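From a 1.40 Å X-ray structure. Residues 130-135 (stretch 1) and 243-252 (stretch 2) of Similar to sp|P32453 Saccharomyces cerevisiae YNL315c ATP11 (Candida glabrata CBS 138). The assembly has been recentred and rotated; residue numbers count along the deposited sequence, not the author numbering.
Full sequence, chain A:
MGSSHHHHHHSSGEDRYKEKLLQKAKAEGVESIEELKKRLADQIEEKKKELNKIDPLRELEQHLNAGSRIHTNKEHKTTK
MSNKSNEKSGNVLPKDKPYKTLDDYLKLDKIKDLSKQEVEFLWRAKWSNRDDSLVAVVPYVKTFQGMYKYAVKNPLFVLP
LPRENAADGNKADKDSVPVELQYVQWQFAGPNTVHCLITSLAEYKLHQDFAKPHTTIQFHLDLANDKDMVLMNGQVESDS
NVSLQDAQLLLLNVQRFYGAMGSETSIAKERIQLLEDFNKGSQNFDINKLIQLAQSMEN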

# COMPACT_ATOMS: atom_id res chain seq x y z
N ARG A 130 -3.53 16.13 -10.48
CA ARG A 130 -3.32 16.24 -9.04
C ARG A 130 -1.88 16.36 -8.55
O ARG A 130 -0.92 15.87 -9.17
CB ARG A 130 -3.88 14.99 -8.36
CG ARG A 130 -5.34 14.66 -8.63
CD ARG A 130 -5.83 14.20 -7.26
NE ARG A 130 -7.14 13.58 -7.25
CZ ARG A 130 -7.80 13.49 -6.09
NH1 ARG A 130 -7.24 13.97 -4.99
NH2 ARG A 130 -8.99 12.93 -6.07
N ASP A 131 -1.73 16.99 -7.37
CA ASP A 131 -0.40 16.94 -6.75
C ASP A 131 -0.46 16.22 -5.41
O ASP A 131 0.44 16.29 -4.59
CB ASP A 131 0.25 18.32 -6.59
CG ASP A 131 -0.54 19.22 -5.67
OD1 ASP A 131 -1.60 18.76 -5.18
OD2 ASP A 131 -0.10 20.37 -5.45
N ASP A 132 -1.56 15.50 -5.15
CA ASP A 132 -1.59 14.74 -3.91
C ASP A 132 -1.64 13.25 -4.20
O ASP A 132 -1.92 12.51 -3.26
CB ASP A 132 -2.81 15.22 -3.12
CG ASP A 132 -4.10 14.92 -3.87
OD1 ASP A 132 -4.10 14.64 -5.08
OD2 ASP A 132 -5.16 14.97 -3.22
N SER A 133 -1.39 12.81 -5.42
CA SER A 133 -1.71 11.45 -5.86
C SER A 133 -0.49 10.58 -6.11
O SER A 133 0.46 11.07 -6.70
CB SER A 133 -2.54 11.47 -7.16
OG SER A 133 -3.85 11.87 -6.75
N LEU A 134 -0.65 9.33 -5.69
CA LEU A 134 0.23 8.20 -5.97
C LEU A 134 -0.47 7.32 -6.99
O LEU A 134 -1.64 6.96 -6.84
CB LEU A 134 0.51 7.35 -4.72
CG LEU A 134 1.25 8.05 -3.56
CD1 LEU A 134 1.72 7.01 -2.56
CD2 LEU A 134 2.44 8.84 -4.06
N VAL A 135 0.19 6.99 -8.11
CA VAL A 135 -0.44 6.22 -9.15
C VAL A 135 0.52 5.15 -9.62
O VAL A 135 1.70 5.48 -9.81
CB VAL A 135 -0.83 7.11 -10.35
CG1 VAL A 135 -1.53 6.31 -11.43
CG2 VAL A 135 -1.74 8.25 -9.88
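Stretch 2 243-252: SLQDAQLLLL

Stretch 2 is a helix from Leu244 to Leu252, and it continues later in the chain. Its phi/psi values stay close to -64/-40. Backbone bonds of the i to i+4 kind run from Ala247 N to Ser243 O (2.9 Å) through to Leu252 N to Gln248 O (2.9 Å). Ser243 stands just before the helix as its N-cap. Ser243 OG accepts from Asp246 N at 2.9 Å, and Ser243 N returns a bond to Asp246 OD2 at 3.0 Å. This reciprocal pair caps the start of the helix. Neither residue touches stretch 1; Leu244, next to the cap, does.

Stretch 1 begins as loop and becomes a strand at Ser133. The helix runs in the same general sense as the strand. Their N-to-C directions differ by 36°, the signed crossing angle is -36°, and the axes come within 9.3 Å. Asp132 CA lies 6.5 Å from Leu244 CA, and Leu134 CA lies 7.5 Å from Gln248 CA. A step of two residues, from the loop into the strand, thus matches a step of four along the helix.

The main bump on stretch 1 is Leu134. Its CA-to-CB bond points sideways, but chi1 near -63° (m) and chi2 near -167° (t) bring the end of the side chain nearer to the helix. There it enters a hollow lined by Leu244, Ala247, Gln248 and Leu251, residues spaced so that they share one side of the helix. CD2 of Leu134 lies 3.3 Å from CD1 of Leu244, a tight apolar contact, and 3.6 Å from CG of Gln248. CD1 of Leu134 lies 4.2 Å from CB of Ala247 and 4.2 Å from CD2 of Leu251. The small Ala247 side chain forms a shallow part of this surface between the longer leucines.

Leu244 is the answering bump. Its CA-to-CB bond points toward stretch 1, with chi1 t and chi2 p. Besides meeting Leu134, its methyls rest against the backbone where loop turns into strand. Leu244 CD2 is 3.7 Å from Asp131 O, while Leu244 CD1 is 3.9 Å from Asp132 O and 3.8 Å from Ser133 O. Asp132 and Ser133 turn their CA-to-CB bonds away, so it is their main chain that meets the leucine. Within stretch 1, Asp132 OD2 forms a salt bridge with Arg130 NH1 at 2.9 Å; the hydrogen bond between these two atoms is weak.

No hydrogen bond joins the two stretches. The contact buries 270 Å², both sides summed, and rests on the fit of Leu134 and Leu244. Leu249 and Leu252 lie out of reach of stretch 1.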

# COMPACT_ATOMS: atom_id res chain seq x y z
N SER A 243 4.78 14.44 3.14
CA SER A 243 4.85 14.85 1.75
C SER A 243 4.56 13.69 0.81
O SER A 243 4.50 12.53 1.22
CB SER A 243 6.25 15.42 1.43
OG SER A 243 7.19 14.36 1.36
N LEU A 244 4.39 13.99 -0.46
CA LEU A 244 4.17 12.90 -1.44
C LEU A 244 5.40 12.02 -1.49
O LEU A 244 5.36 10.81 -1.62
CB LEU A 244 3.85 13.60 -2.76
CG LEU A 244 3.22 12.73 -3.83
CD1 LEU A 244 1.96 12.02 -3.33
CD2 LEU A 244 2.88 13.55 -5.06
N GLN A 245 6.58 12.62 -1.34
CA GLN A 245 7.80 11.84 -1.29
C GLN A 245 7.85 10.95 -0.05
O GLN A 245 8.30 9.80 -0.19
CB GLN A 245 9.02 12.77 -1.34
CG GLN A 245 8.84 13.80 -2.45
CD GLN A 245 8.17 15.08 -1.99
OE1 GLN A 245 7.00 15.33 -2.28
NE2 GLN A 245 8.89 15.93 -1.26
N ASP A 246 7.39 11.47 1.09
CA ASP A 246 7.42 10.62 2.28
C ASP A 246 6.50 9.44 2.04
O ASP A 246 6.81 8.30 2.42
CB ASP A 246 6.98 11.34 3.54
CG ASP A 246 7.81 12.50 4.02
OD1 ASP A 246 9.06 12.50 3.87
OD2 ASP A 246 7.19 13.47 4.58
N ALA A 247 5.34 9.72 1.45
CA ALA A 247 4.38 8.62 1.23
C ALA A 247 4.91 7.56 0.28
O ALA A 247 4.73 6.35 0.42
CB ALA A 247 3.08 9.27 0.73
N GLN A 248 5.61 8.00 -0.79
CA GLN A 248 6.26 7.09 -1.72
C GLN A 248 7.27 6.18 -1.04
O GLN A 248 7.35 4.97 -1.35
CB GLN A 248 6.97 7.88 -2.84
CG GLN A 248 6.03 8.71 -3.69
CD GLN A 248 6.72 9.72 -4.58
OE1 GLN A 248 7.80 10.27 -4.31
NE2 GLN A 248 6.11 10.04 -5.73
N LEU A 249 8.04 6.78 -0.13
CA LEU A 249 9.08 5.96 0.55
C LEU A 249 8.42 4.99 1.53
O LEU A 249 8.85 3.83 1.68
CB LEU A 249 10.12 6.87 1.16
CG LEU A 249 11.41 7.27 0.41
CD1 LEU A 249 11.45 6.84 -1.07
CD2 LEU A 249 11.67 8.77 0.50
N LEU A 250 7.34 5.39 2.19
CA LEU A 250 6.61 4.45 3.05
C LEU A 250 6.03 3.32 2.22
O LEU A 250 6.08 2.16 2.61
CB LEU A 250 5.46 5.14 3.80
CG LEU A 250 5.93 6.03 4.95
CD1 LEU A 250 4.84 7.01 5.40
CD2 LEU A 250 6.42 5.20 6.13
N LEU A 251 5.45 3.63 1.05
CA LEU A 251 4.88 2.58 0.21
C LEU A 251 5.97 1.62 -0.25
O LEU A 251 5.76 0.40 -0.30
CB LEU A 251 4.18 3.25 -0.97
CG LEU A 251 3.68 2.27 -2.04
CD1 LEU A 251 2.70 1.28 -1.43
CD2 LEU A 251 3.07 3.09 -3.15
N LEU A 252 7.14 2.15 -0.59
CA LEU A 252 8.24 1.24 -0.96
C LEU A 252 8.58 0.28 0.19
O LEU A 252 8.79 -0.93 -0.03
CB LEU A 252 9.44 2.07 -1.40
CG LEU A 252 9.95 1.95 -2.83
CD1 LEU A 252 8.80 1.74 -3.81
CD2 LEU A 252 10.79 3.19 -3.14